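Local coordinates for inosine-uridine preferring nucleoside hydrolase family protein (Bacillus anthracis, PDB 2C40), which is an alpha/beta protein of the inosine-uridine preferring nucleoside hydrolase family that holds a calcium ion and alpha-D-ribofuranose in one pocket, at residues Gly10-Leu15 with Phe82-Leu87; Ser17-Leu22 with Asp222-Cys227; Lys50-Phe55 with Ile60-Ser65; His107-Thr112 with Leu122-Pro127; Thr250-Gly255 with Asp297-Tyr302. One frame throughout, in Å; residues are numbered along the deposited sequence. Where two conformers were deposited one is given.

Contact 1: residues Gly10-Leu15 with Phe82-Leu87. With CA (calcium ion), chain C.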
# COMPACT_ATOMS: atom_id res chain seq x y z
N GLY A 10 7.86 0.68 13.38
CA GLY A 10 7.86 0.50 11.93
C GLY A 10 6.55 0.58 11.19
O GLY A 10 6.48 0.11 10.07
N GLY A 11 5.50 1.15 11.80
CA GLY A 11 4.31 1.60 11.03
C GLY A 11 4.74 2.73 10.09
O GLY A 11 5.87 3.22 10.13
N VAL A 12 3.84 3.14 9.22
CA VAL A 12 4.10 4.26 8.29
C VAL A 12 4.51 5.52 9.04
O VAL A 12 5.44 6.22 8.61
CB VAL A 12 2.88 4.52 7.40
CG1 VAL A 12 2.92 5.93 6.76
CG2 VAL A 12 2.85 3.48 6.32
N ASP A 13 3.85 5.82 10.15
CA ASP A 13 4.16 7.10 10.83
C ASP A 13 5.44 7.04 11.69
O ASP A 13 6.03 8.08 11.96
CB ASP A 13 2.93 7.71 11.56
CG ASP A 13 2.42 6.87 12.70
OD1 ASP A 13 3.08 5.84 12.98
OD2 ASP A 13 1.37 7.25 13.30
N ASP A 14 5.86 5.83 12.08
CA ASP A 14 7.18 5.61 12.69
C ASP A 14 8.28 5.92 11.71
O ASP A 14 9.28 6.54 12.03
CB ASP A 14 7.34 4.14 13.13
CG ASP A 14 6.41 3.75 14.26
OD1 ASP A 14 6.74 4.00 15.45
OD2 ASP A 14 5.32 3.20 13.98
N LEU A 15 8.11 5.43 10.50
CA LEU A 15 9.13 5.58 9.46
C LEU A 15 9.17 7.01 8.92
O LEU A 15 10.24 7.55 8.59
CB LEU A 15 8.86 4.60 8.32
CG LEU A 15 9.50 3.22 8.17
CD1 LEU A 15 10.27 2.58 9.35
CD2 LEU A 15 8.46 2.24 7.55
N PHE A 82 6.70 -3.41 4.65
CA PHE A 82 7.04 -4.07 3.39
C PHE A 82 6.91 -3.12 2.23
O PHE A 82 7.76 -3.05 1.37
CB PHE A 82 6.21 -5.33 3.14
CG PHE A 82 6.58 -6.50 4.03
CD1 PHE A 82 5.80 -6.84 5.13
CD2 PHE A 82 7.75 -7.22 3.78
CE1 PHE A 82 6.15 -7.91 5.95
CE2 PHE A 82 8.11 -8.31 4.59
CZ PHE A 82 7.31 -8.65 5.68
N TYR A 83 5.87 -2.30 2.28
CA TYR A 83 5.57 -1.38 1.23
C TYR A 83 6.51 -0.23 1.26
O TYR A 83 7.05 0.11 0.22
CB TYR A 83 4.09 -0.94 1.27
CG TYR A 83 3.14 -2.11 1.55
CD1 TYR A 83 2.03 -1.95 2.40
CD2 TYR A 83 3.39 -3.38 1.05
CE1 TYR A 83 1.17 -3.02 2.67
CE2 TYR A 83 2.55 -4.47 1.33
CZ TYR A 83 1.45 -4.27 2.13
OH TYR A 83 0.61 -5.33 2.39
N VAL A 84 6.75 0.37 2.42
CA VAL A 84 7.67 1.50 2.48
C VAL A 84 9.08 1.08 2.02
O VAL A 84 9.70 1.79 1.23
CB VAL A 84 7.72 2.15 3.88
CG1 VAL A 84 8.76 3.26 3.90
CG2 VAL A 84 6.34 2.70 4.24
N ASP A 85 9.53 -0.09 2.47
CA ASP A 85 10.86 -0.68 2.10
C ASP A 85 11.02 -0.93 0.61
O ASP A 85 12.14 -0.88 0.05
CB ASP A 85 11.00 -2.02 2.82
CG ASP A 85 12.35 -2.63 2.66
OD1 ASP A 85 13.33 -1.85 2.75
OD2 ASP A 85 12.41 -3.86 2.43
N ALA A 86 9.89 -1.22 -0.04
CA ALA A 86 9.89 -1.45 -1.48
C ALA A 86 9.75 -0.19 -2.33
O ALA A 86 9.78 -0.30 -3.52
CB ALA A 86 8.84 -2.46 -1.88
N LEU A 87 9.66 1.00 -1.73
CA LEU A 87 9.51 2.23 -2.50
C LEU A 87 10.83 2.61 -3.27
O LEU A 87 11.94 2.55 -2.69
CB LEU A 87 9.05 3.38 -1.60
CG LEU A 87 7.63 3.42 -1.02
CD1 LEU A 87 7.52 4.63 -0.15
CD2 LEU A 87 6.55 3.43 -2.09
CA CA C . 4.10 3.22 16.06
O HOH W 1 2.79 1.50 17.26
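Val-12 and Leu-15 meet Val-84 just behind the calcium site, on the first turn of the helix that follows the opening strand of this alpha/beta fold. That turn carries the end of the family's aspartate-rich motif, which begins at Asp-9: Asp-13 and Asp-14 line the alpha-D-ribofuranose pocket, while Val-12 and Leu-15 turn into the protein. Leu-15 lays its CD2 methyl 3.7 Å from Val-84 CB, the two side chains running alongside one another and pointing opposite ways. CD2 also lies 3.8 Å from Val-84 CG1 and 4.0 Å from CG2, so it touches both branches. Val-12 adds a lighter touch, CG2 to Val-84 CG2 at 4.1 Å. Compact branched residues suit this buried seam, where Ile-230 also covers Val-12 and Val-84. Helix 80-85 in turn lies against the second subunit, where Tyr-83 packs on Ala-229 of that chain.

Glycines shape the turn. Gly-10 adopts a positive phi of 64°, which glycine tolerates readily, and Gly-11 is the N-cap, its missing side chain leaving room for the carboxylate of Asp-14. With CG beside the backbone N (chi1 -67°), that carboxylate folds back over the helix start, and OD2 receives a weak hydrogen bond from Gly-11 N. Asp-9, Thr-125 and Asp-247 complete the protein's share of the metal site, which Asp-14 grips unevenly with both oxygens, OD2 at 2.4 Å and OD1 at 2.8 Å from the calcium.

Contact 2: residues Ser17-Leu22 with Asp222-Cys227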
# COMPACT_ATOMS: atom_id res chain seq x y z
N SER A 17 8.45 9.44 10.81
CA SER A 17 8.99 10.16 11.95
C SER A 17 10.51 10.11 11.88
O SER A 17 11.16 11.12 12.06
CB SER A 17 8.54 9.54 13.28
OG SER A 17 7.17 9.78 13.61
N LEU A 18 11.07 8.93 11.60
CA LEU A 18 12.50 8.81 11.40
C LEU A 18 13.00 9.79 10.35
O LEU A 18 13.95 10.56 10.58
CB LEU A 18 12.86 7.38 11.00
CG LEU A 18 14.33 7.13 10.71
CD1 LEU A 18 15.16 7.32 11.94
CD2 LEU A 18 14.52 5.74 10.15
N PHE A 19 12.35 9.79 9.19
CA PHE A 19 12.73 10.70 8.11
C PHE A 19 12.68 12.16 8.55
O PHE A 19 13.60 12.92 8.26
CB PHE A 19 11.91 10.42 6.85
CG PHE A 19 11.87 11.55 5.91
CD1 PHE A 19 12.95 11.83 5.11
CD2 PHE A 19 10.71 12.35 5.80
CE1 PHE A 19 12.90 12.89 4.19
CE2 PHE A 19 10.67 13.40 4.91
CZ PHE A 19 11.77 13.68 4.11
N LEU A 20 11.65 12.56 9.29
CA LEU A 20 11.57 13.96 9.72
C LEU A 20 12.55 14.29 10.86
O LEU A 20 13.12 15.37 10.85
CB LEU A 20 10.16 14.29 10.16
CG LEU A 20 9.06 14.15 9.10
CD1 LEU A 20 7.76 14.18 9.77
CD2 LEU A 20 9.14 15.25 8.08
N LEU A 21 12.78 13.39 11.82
CA LEU A 21 13.76 13.64 12.89
C LEU A 21 15.11 14.03 12.28
O LEU A 21 15.86 14.89 12.78
CB LEU A 21 13.97 12.39 13.79
CG LEU A 21 12.80 12.02 14.72
CD1 LEU A 21 12.80 10.56 15.03
CD2 LEU A 21 12.77 12.89 16.03
N LEU A 22 15.39 13.36 11.18
CA LEU A 22 16.66 13.48 10.51
C LEU A 22 16.88 14.87 9.84
O LEU A 22 17.99 15.25 9.53
CB LEU A 22 16.80 12.31 9.51
CG LEU A 22 17.03 10.90 10.07
CD1 LEU A 22 16.86 9.88 9.00
CD2 LEU A 22 18.43 10.78 10.72
N ASP A 222 7.26 14.34 -1.82
CA ASP A 222 6.88 13.19 -2.65
C ASP A 222 7.02 11.92 -1.80
O ASP A 222 6.11 11.09 -1.76
CB ASP A 222 7.77 13.15 -3.88
CG ASP A 222 7.37 12.09 -4.89
OD1 ASP A 222 6.19 11.63 -4.94
OD2 ASP A 222 8.27 11.74 -5.69
N PHE A 223 8.12 11.81 -1.04
CA PHE A 223 8.32 10.64 -0.15
C PHE A 223 7.24 10.53 0.95
O PHE A 223 6.69 9.43 1.15
CB PHE A 223 9.69 10.66 0.51
CG PHE A 223 9.92 9.51 1.49
CD1 PHE A 223 9.99 9.74 2.85
CD2 PHE A 223 10.06 8.20 1.04
CE1 PHE A 223 10.21 8.70 3.75
CE2 PHE A 223 10.27 7.14 1.94
CZ PHE A 223 10.34 7.40 3.27
N LEU A 224 6.95 11.65 1.63
CA LEU A 224 5.84 11.71 2.59
C LEU A 224 4.54 11.26 1.96
O LEU A 224 3.82 10.48 2.56
CB LEU A 224 5.59 13.15 3.09
CG LEU A 224 6.22 13.69 4.33
CD1 LEU A 224 5.89 15.22 4.41
CD2 LEU A 224 5.68 12.91 5.57
N GLY A 225 4.21 11.79 0.79
CA GLY A 225 3.00 11.36 0.09
C GLY A 225 2.92 9.88 -0.27
O GLY A 225 1.86 9.28 -0.17
N GLN A 226 4.01 9.29 -0.72
CA GLN A 226 4.07 7.84 -1.00
C GLN A 226 3.79 7.06 0.27
O GLN A 226 2.95 6.15 0.29
CB GLN A 226 5.41 7.47 -1.59
CG GLN A 226 5.49 7.97 -3.03
CD GLN A 226 6.85 7.82 -3.65
OE1 GLN A 226 7.40 6.74 -3.69
NE2 GLN A 226 7.38 8.91 -4.18
N CYS A 227 4.46 7.44 1.35
CA CYS A 227 4.22 6.81 2.62
C CYS A 227 2.72 6.83 3.01
O CYS A 227 2.17 5.79 3.34
CB CYS A 227 5.09 7.45 3.67
SG CYS A 227 6.82 6.90 3.51
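Both phenylalanines of this contact swing CG away from their own backbone N, Phe-19 with chi1 at 159° and Phe-223 at 177°, and these torsions send the rings out from their helices into the space between them. The result is a T-shaped stack: the edge of Phe-223 is directed at the face of Phe-19, with centroids 5.2 Å apart and planes at 67°. Phe-223 CD1 sits over the middle of the Phe-19 ring, 3.9 Å above its plane, while the neighbouring CE1 lies 3.9 Å from Phe-19 CB. Phenylalanine suits the position because its flat ring can offer a face to one neighbour and an edge to another; Phe-55 joins as a third ring, edge-to-face with Phe-19. Leu-224 adds a looser touch, its CG 4.5 Å from Phe-19 CE2.

Within helix 219-229 the Phe-223 ring is also covered by Cys-227, whose SG stands 3.6 Å above the ring plane toward its rim. One turn apart along the same helix, Gln-226 NE2 donates to Asp-222 OD1 over 3.1 Å, in the plane of its own amide but from above the carboxylate plane, a bond that ties the two polar side chains together. Helix 12-21 meanwhile turns Leu-18 and Leu-21 toward strand 27-34. Helix 219-229 is thus this protein's addition over helix 12-21, one of the helices packed on a sheet whose parallel strands follow the Rossmann-like order 3-2-1-4-5-6.

Contact 3: residues Lys50-Phe55 with Ile60-Ser65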
# COMPACT_ATOMS: atom_id res chain seq x y z
N LYS A 50 17.65 2.36 5.03
CA LYS A 50 17.58 3.07 3.73
C LYS A 50 17.16 4.54 3.91
O LYS A 50 17.54 5.42 3.14
CB LYS A 50 16.60 2.37 2.79
CG LYS A 50 16.91 0.90 2.47
CD LYS A 50 15.96 0.33 1.45
CE LYS A 50 16.09 -1.17 1.39
NZ LYS A 50 15.08 -1.73 0.46
N ILE A 51 16.35 4.81 4.92
CA ILE A 51 15.92 6.19 5.18
C ILE A 51 17.10 7.00 5.70
O ILE A 51 17.30 8.14 5.30
CB ILE A 51 14.72 6.23 6.14
CG1 ILE A 51 13.49 5.72 5.42
CG2 ILE A 51 14.46 7.67 6.62
CD1 ILE A 51 12.26 5.40 6.31
N ILE A 52 17.89 6.39 6.58
CA ILE A 52 19.06 7.03 7.14
C ILE A 52 20.08 7.23 6.01
O ILE A 52 20.61 8.32 5.86
CB ILE A 52 19.65 6.21 8.28
CG1 ILE A 52 18.67 6.14 9.45
CG2 ILE A 52 20.96 6.81 8.79
CD1 ILE A 52 19.03 5.03 10.44
N ASP A 53 20.30 6.21 5.17
CA ASP A 53 21.17 6.38 4.01
C ASP A 53 20.77 7.56 3.12
O ASP A 53 21.60 8.42 2.81
CB ASP A 53 21.15 5.14 3.10
CG ASP A 53 21.94 3.98 3.66
OD1 ASP A 53 22.38 4.04 4.81
OD2 ASP A 53 22.09 2.97 2.95
N ARG A 54 19.52 7.58 2.68
CA ARG A 54 19.10 8.57 1.69
C ARG A 54 18.95 9.96 2.30
O ARG A 54 19.37 10.96 1.69
CB ARG A 54 17.80 8.15 1.03
CG ARG A 54 17.33 9.11 -0.05
CD ARG A 54 17.42 8.51 -1.45
NE ARG A 54 17.29 9.53 -2.49
CZ ARG A 54 16.91 9.30 -3.75
NH1 ARG A 54 16.57 8.06 -4.14
NH2 ARG A 54 16.83 10.31 -4.62
N PHE A 55 18.39 10.03 3.51
CA PHE A 55 17.95 11.28 4.07
C PHE A 55 18.64 11.68 5.37
O PHE A 55 18.34 12.72 5.93
CB PHE A 55 16.43 11.21 4.30
CG PHE A 55 15.63 10.99 3.07
CD1 PHE A 55 14.70 9.94 3.00
CD2 PHE A 55 15.73 11.85 1.97
CE1 PHE A 55 13.94 9.74 1.87
CE2 PHE A 55 14.95 11.64 0.84
CZ PHE A 55 14.06 10.58 0.80
N ILE A 60 25.02 6.53 11.75
CA ILE A 60 24.43 5.84 12.92
C ILE A 60 24.07 4.40 12.57
O ILE A 60 24.14 4.00 11.42
CB ILE A 60 23.16 6.57 13.49
CG1 ILE A 60 22.10 6.77 12.42
CG2 ILE A 60 23.53 7.92 14.09
CD1 ILE A 60 20.79 7.22 12.99
N GLU A 61 23.70 3.63 13.59
CA GLU A 61 23.28 2.24 13.40
C GLU A 61 21.87 2.01 13.90
O GLU A 61 21.38 2.73 14.76
CB GLU A 61 24.30 1.32 14.07
CG GLU A 61 25.73 1.63 13.57
CD GLU A 61 26.79 0.66 14.06
OE1 GLU A 61 26.50 -0.16 14.97
OE2 GLU A 61 27.93 0.77 13.52
N VAL A 62 21.22 1.00 13.34
CA VAL A 62 19.87 0.61 13.71
C VAL A 62 19.94 -0.76 14.40
O VAL A 62 20.45 -1.71 13.81
CB VAL A 62 18.92 0.56 12.47
CG1 VAL A 62 17.49 0.29 12.87
CG2 VAL A 62 18.97 1.88 11.71
N ALA A 63 19.45 -0.83 15.64
CA ALA A 63 19.42 -2.08 16.37
C ALA A 63 18.07 -2.76 16.26
O ALA A 63 17.01 -2.11 16.27
CB ALA A 63 19.74 -1.83 17.82
N ALA A 64 18.11 -4.08 16.20
CA ALA A 64 16.93 -4.91 16.20
C ALA A 64 16.58 -5.38 17.61
O ALA A 64 17.44 -5.95 18.30
CB ALA A 64 17.20 -6.15 15.27
N SER A 65 15.32 -5.17 18.00
CA SER A 65 14.80 -5.71 19.26
C SER A 65 14.64 -7.22 19.22
O SER A 65 14.46 -7.79 18.16
CB SER A 65 13.43 -5.10 19.57
OG SER A 65 12.91 -5.64 20.75
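Ile-52 faces Ile-60 and Val-62 inside a beta-alpha-beta crossover, in which strand 27-34, helix 41-55 and strand 62-64 follow one another and the two strands run parallel and adjacent. The contact across the segments is purely apolar, and Ile-52 supplies one side of it. Its CG1 branch lies beside the backbone N (chi1 -65°), and the extended chi2 of 164° carries CD1 out toward the strand; the second branch, CG2, is left to meet Ile-60. Ile-60 lies roughly perpendicular to it, placing CG1 3.8 Å from Ile-52 CG2 and CD1 3.8 Å from Ile-52 CD1. For this, Ile-60 accepts the crowded position of CG1 between backbone N and carbonyl carbon, chi1 55°. Beta-branched Ile-60 and Val-62 suit their extended backbone, while Ile-52 suits the helix side by offering two branches.

Among polar interactions, Asp-53, next to Ile-52 on the helix, takes hydrogen bonds from the backbone N of Val-97 and of Thr-98 on its two oxygens. Elsewhere on the helix, Lys-50 forms a salt bridge with Asp-85 of helix 80-85.

Backbone bonds fix both partners: Arg-54 N to Lys-50 O, at 3.0 Å, continues the helix, and Ala-63 pairs with Val-32 and Val-34 of strand 27-34. Where helix and strand press closest, Ile-52 CD1 meets Val-62 CG2 at 3.4 Å, tighter than a usual van der Waals contact between methyl groups.

Contact 4: residues His107-Thr112 with Leu122-Pro127. With CA (calcium ion), chain C.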
# COMPACT_ATOMS: atom_id res chain seq x y z
N HIS A 107 19.82 -3.71 24.99
CA HIS A 107 21.23 -3.59 25.28
C HIS A 107 21.88 -2.42 24.56
O HIS A 107 22.68 -1.69 25.14
CB HIS A 107 21.95 -4.88 24.92
CG HIS A 107 21.73 -5.99 25.89
ND1 HIS A 107 22.23 -7.26 25.69
CD2 HIS A 107 21.05 -6.04 27.06
CE1 HIS A 107 21.92 -8.02 26.72
NE2 HIS A 107 21.19 -7.31 27.56
N HIS A 108 21.52 -2.25 23.31
CA HIS A 108 21.95 -1.10 22.53
C HIS A 108 21.58 0.22 23.23
O HIS A 108 22.37 1.16 23.30
CB HIS A 108 21.32 -1.20 21.15
CG HIS A 108 21.71 -0.11 20.21
ND1 HIS A 108 20.80 0.82 19.72
CD2 HIS A 108 22.90 0.20 19.66
CE1 HIS A 108 21.42 1.65 18.90
NE2 HIS A 108 22.70 1.31 18.87
N LEU A 109 20.35 0.28 23.71
CA LEU A 109 19.86 1.46 24.39
C LEU A 109 20.72 1.78 25.63
O LEU A 109 21.16 2.91 25.82
CB LEU A 109 18.39 1.24 24.74
CG LEU A 109 17.62 2.15 25.70
CD1 LEU A 109 17.80 3.57 25.38
CD2 LEU A 109 16.16 1.76 25.56
N ILE A 110 20.99 0.76 26.44
CA ILE A 110 21.81 0.90 27.65
C ILE A 110 23.19 1.46 27.30
O ILE A 110 23.64 2.44 27.91
CB ILE A 110 21.95 -0.47 28.43
CG1 ILE A 110 20.60 -0.88 29.04
CG2 ILE A 110 23.00 -0.42 29.54
CD1 ILE A 110 20.54 -2.32 29.56
N GLU A 111 23.85 0.82 26.33
CA GLU A 111 25.24 1.15 25.99
C GLU A 111 25.32 2.56 25.37
O GLU A 111 26.24 3.30 25.67
CB GLU A 111 25.86 0.13 25.04
CG GLU A 111 26.34 -1.16 25.70
N THR A 112 24.34 2.91 24.53
CA THR A 112 24.28 4.25 23.96
C THR A 112 24.10 5.29 25.07
O THR A 112 24.83 6.25 25.15
CB THR A 112 23.09 4.45 22.98
OG1 THR A 112 23.10 3.42 22.01
CG2 THR A 112 23.18 5.80 22.30
N LEU A 122 14.56 10.12 25.34
CA LEU A 122 14.02 8.89 24.76
C LEU A 122 12.70 9.17 24.08
O LEU A 122 11.81 9.80 24.66
CB LEU A 122 13.77 7.85 25.83
CG LEU A 122 14.94 7.41 26.68
CD1 LEU A 122 14.39 6.36 27.66
CD2 LEU A 122 16.04 6.84 25.82
N LEU A 123 12.61 8.75 22.83
CA LEU A 123 11.45 8.92 22.03
C LEU A 123 11.01 7.51 21.61
O LEU A 123 11.73 6.83 20.88
CB LEU A 123 11.85 9.71 20.78
CG LEU A 123 10.80 10.44 19.95
CD1 LEU A 123 11.22 10.44 18.52
CD2 LEU A 123 9.40 9.96 20.12
N PHE A 124 9.84 7.08 22.11
CA PHE A 124 9.29 5.78 21.80
C PHE A 124 7.92 5.99 21.13
O PHE A 124 6.97 6.58 21.72
CB PHE A 124 9.15 4.92 23.05
CG PHE A 124 10.43 4.26 23.50
CD1 PHE A 124 11.56 5.00 23.76
CD2 PHE A 124 10.52 2.89 23.63
CE1 PHE A 124 12.77 4.39 24.17
CE2 PHE A 124 11.72 2.28 24.05
CZ PHE A 124 12.84 3.07 24.30
N THR A 125 7.83 5.46 19.89
CA THR A 125 6.63 5.53 19.13
C THR A 125 5.96 4.16 18.88
O THR A 125 4.91 4.13 18.26
CB THR A 125 6.81 6.33 17.81
OG1 THR A 125 7.77 5.72 16.93
CG2 THR A 125 7.21 7.74 18.12
N GLY A 126 6.52 3.09 19.43
CA GLY A 126 5.86 1.82 19.60
C GLY A 126 5.70 1.51 21.10
O GLY A 126 5.81 2.41 21.94
N PRO A 127 5.42 0.24 21.46
CA PRO A 127 5.38 -0.25 22.84
C PRO A 127 6.65 0.04 23.64
O PRO A 127 7.68 0.33 23.04
CB PRO A 127 5.26 -1.75 22.62
CG PRO A 127 4.53 -1.89 21.34
CD PRO A 127 5.14 -0.83 20.50
CA CA C . 4.10 3.22 16.06
O HOH W 1 2.79 1.50 17.26
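This is a small apolar helix-to-sheet contact, in which Leu-109 of helix 105-115 lies against Leu-122 and Phe-124 of strand 120-124, a parallel strand of the central sheet next to strand 2-8. A leucine fits because its forked end can serve two neighbours. With CG turned away from the backbone N (chi1 167°), Leu-109 reaches out from the helix and divides its methyls: CD1 lies 3.7 Å from Leu-122 CD2, and CD2 lies 3.8 Å from Phe-124 CZ. Leu-122 is set nearly square to it. Phe-124 approaches from the opposite direction and meets CD2 with its ring edge, in plane. Pro-127 O also stands in that plane at the edge of the ring. Leu-131 of helix 129-137 touches both strand residues, while the intervening Leu-123 packs on helix 246-255.

The helix carries a polar detail of its own. Thr-112 OG1 donates to His-108 O at 2.7 Å, 38° out of the carbonyl plane, while Thr-112 N bonds to the same oxygen at 2.9 Å from the opposite face. Two donors one turn along thus grip one carbonyl, and OG1 is held over the centre of the His-108 ring.

Just past the strand's end, Thr-125 O binds the calcium ion at 2.5 Å, beside a water ligand and the carboxylates of Asp-9, Asp-14 and Asp-247. As is characteristic of alpha/beta folds of this kind, the metal site is assembled from loops and helix starts at the C-terminal ends of the parallel strands.

Contact 5: residues Thr250-Gly255 with Asp297-Tyr302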
# COMPACT_ATOMS: atom_id res chain seq x y z
N THR A 250 4.34 13.04 18.12
CA THR A 250 5.25 12.69 19.22
C THR A 250 6.67 13.14 18.91
O THR A 250 7.31 13.78 19.75
CB THR A 250 5.23 11.17 19.49
OG1 THR A 250 3.87 10.73 19.71
CG2 THR A 250 6.05 10.82 20.70
N ALA A 251 7.13 12.83 17.70
CA ALA A 251 8.47 13.19 17.22
C ALA A 251 8.63 14.69 17.03
O ALA A 251 9.69 15.24 17.32
CB ALA A 251 8.76 12.47 15.92
N ALA A 252 7.56 15.36 16.58
CA ALA A 252 7.58 16.81 16.38
C ALA A 252 7.60 17.57 17.72
O ALA A 252 8.18 18.66 17.81
CB ALA A 252 6.40 17.23 15.57
N PHE A 253 6.97 17.00 18.73
CA PHE A 253 6.95 17.57 20.08
C PHE A 253 8.37 17.55 20.69
O PHE A 253 8.73 18.43 21.46
CB PHE A 253 6.01 16.78 20.99
CG PHE A 253 5.89 17.34 22.38
CD1 PHE A 253 5.17 18.49 22.61
CD2 PHE A 253 6.52 16.73 23.46
CE1 PHE A 253 5.08 19.01 23.90
CE2 PHE A 253 6.43 17.28 24.72
CZ PHE A 253 5.69 18.39 24.94
N VAL A 254 9.14 16.52 20.37
CA VAL A 254 10.54 16.46 20.76
C VAL A 254 11.34 17.59 20.07
O VAL A 254 12.14 18.28 20.71
CB VAL A 254 11.16 15.06 20.43
CG1 VAL A 254 12.68 15.08 20.63
CG2 VAL A 254 10.51 13.98 21.29
N GLY A 255 11.10 17.78 18.78
CA GLY A 255 11.77 18.84 18.03
C GLY A 255 11.27 20.24 18.32
O GLY A 255 12.02 21.20 18.20
N ASP A 297 -1.92 24.60 12.33
CA ASP A 297 -1.17 25.25 11.26
C ASP A 297 0.34 25.13 11.48
O ASP A 297 1.07 24.84 10.56
CB ASP A 297 -1.59 26.74 11.09
CG ASP A 297 -3.00 26.90 10.54
OD1 ASP A 297 -3.59 25.91 10.12
OD2 ASP A 297 -3.56 28.03 10.51
N ARG A 298 0.79 25.36 12.70
CA ARG A 298 2.22 25.23 12.98
C ARG A 298 2.70 23.81 12.84
O ARG A 298 3.78 23.56 12.32
CB ARG A 298 2.53 25.74 14.36
CG ARG A 298 2.33 27.25 14.45
CD ARG A 298 3.54 27.91 15.06
NE ARG A 298 3.45 27.94 16.50
CZ ARG A 298 4.46 27.77 17.36
NH1 ARG A 298 5.70 27.48 16.96
NH2 ARG A 298 4.21 27.89 18.65
N PHE A 299 1.91 22.86 13.30
CA PHE A 299 2.29 21.43 13.21
C PHE A 299 2.49 21.04 11.75
O PHE A 299 3.55 20.57 11.35
CB PHE A 299 1.23 20.54 13.87
CG PHE A 299 1.49 19.09 13.69
CD1 PHE A 299 0.59 18.29 12.97
CD2 PHE A 299 2.65 18.52 14.19
CE1 PHE A 299 0.82 16.95 12.81
CE2 PHE A 299 2.92 17.17 14.01
CZ PHE A 299 2.03 16.38 13.32
N PHE A 300 1.48 21.26 10.94
CA PHE A 300 1.58 20.90 9.53
C PHE A 300 2.58 21.73 8.76
O PHE A 300 3.22 21.20 7.88
CB PHE A 300 0.19 20.93 8.87
CG PHE A 300 -0.67 19.80 9.30
CD1 PHE A 300 -1.78 20.01 10.12
CD2 PHE A 300 -0.33 18.52 8.94
CE1 PHE A 300 -2.57 18.93 10.54
CE2 PHE A 300 -1.10 17.44 9.35
CZ PHE A 300 -2.22 17.63 10.15
N ASP A 301 2.74 23.01 9.09
CA ASP A 301 3.79 23.82 8.46
C ASP A 301 5.20 23.29 8.83
O ASP A 301 6.12 23.26 8.03
CB ASP A 301 3.68 25.28 8.87
CG ASP A 301 4.71 26.14 8.21
OD1 ASP A 301 4.61 26.35 6.98
OD2 ASP A 301 5.62 26.63 8.92
N TYR A 302 5.34 22.86 10.06
CA TYR A 302 6.62 22.38 10.56
C TYR A 302 7.09 21.13 9.79
O TYR A 302 8.21 21.06 9.30
CB TYR A 302 6.47 22.11 12.04
CG TYR A 302 7.67 21.55 12.74
CD1 TYR A 302 7.56 20.43 13.55
CD2 TYR A 302 8.92 22.14 12.59
CE1 TYR A 302 8.65 19.94 14.23
CE2 TYR A 302 10.02 21.65 13.25
CZ TYR A 302 9.89 20.54 14.06
OH TYR A 302 10.99 20.03 14.71
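Ala-252 points its single methyl at the edges of two rings, Phe-299 and Tyr-302, which stand one turn apart on the other helix. CB lies in the plane of the Phe-299 ring, 3.8 Å from CE2, and near the plane of Tyr-302, also 3.8 Å from CE1. Neither ring lays a face on the methyl; each touches it by its rim. Both side chains leave toward helix 246-255 with CG away from the backbone N, chi1 174° in Phe-299 and 177° in Tyr-302, but they spread apart, and their mutually inclined rings bring separate edges to the methyl.

The two helical segments run nearly perpendicular, at 92°, with axes 11.2 Å apart. Long aromatic side chains bridge that separation, while the small alanine lets them approach the backbone. In this alpha/beta fold, helix 246-255 turns Thr-250 and Phe-253 to strands of the central sheet, and the near-C-terminal helix 296-308 crosses it on the Ala-252 side. Phe-299 also sets its CD1 3.8 Å above the centre of the Phe-300 ring.

Tyr-302 reaches farther than its neighbour. Its OH comes to 3.6 Å from Gly-255 CA, a place open to it because glycine has no side chain to fill the spot.

How the contacts relate
Along the chain, contacts 1 and 2 interlace, their segments alternating; contact 3 is nested inside the loops closed by both, and contact 4 inside that of contact 2; contact 5 follows last. Contacts 1 and 2 share helix 12-21, their centres about 9 Å apart, and both reach the second subunit. Contacts 3 and 4 meet the same mixed sheet, their centres about 14 Å apart. Contact 5 lies about 13 Å from contact 2 between centres and touches contact 4 through Leu-123, packed on Thr-250 and Val-254. Contacts 1 and 4, about 19 Å apart between centres, contribute ligands, Asp-14 and Thr-125, to one calcium ion.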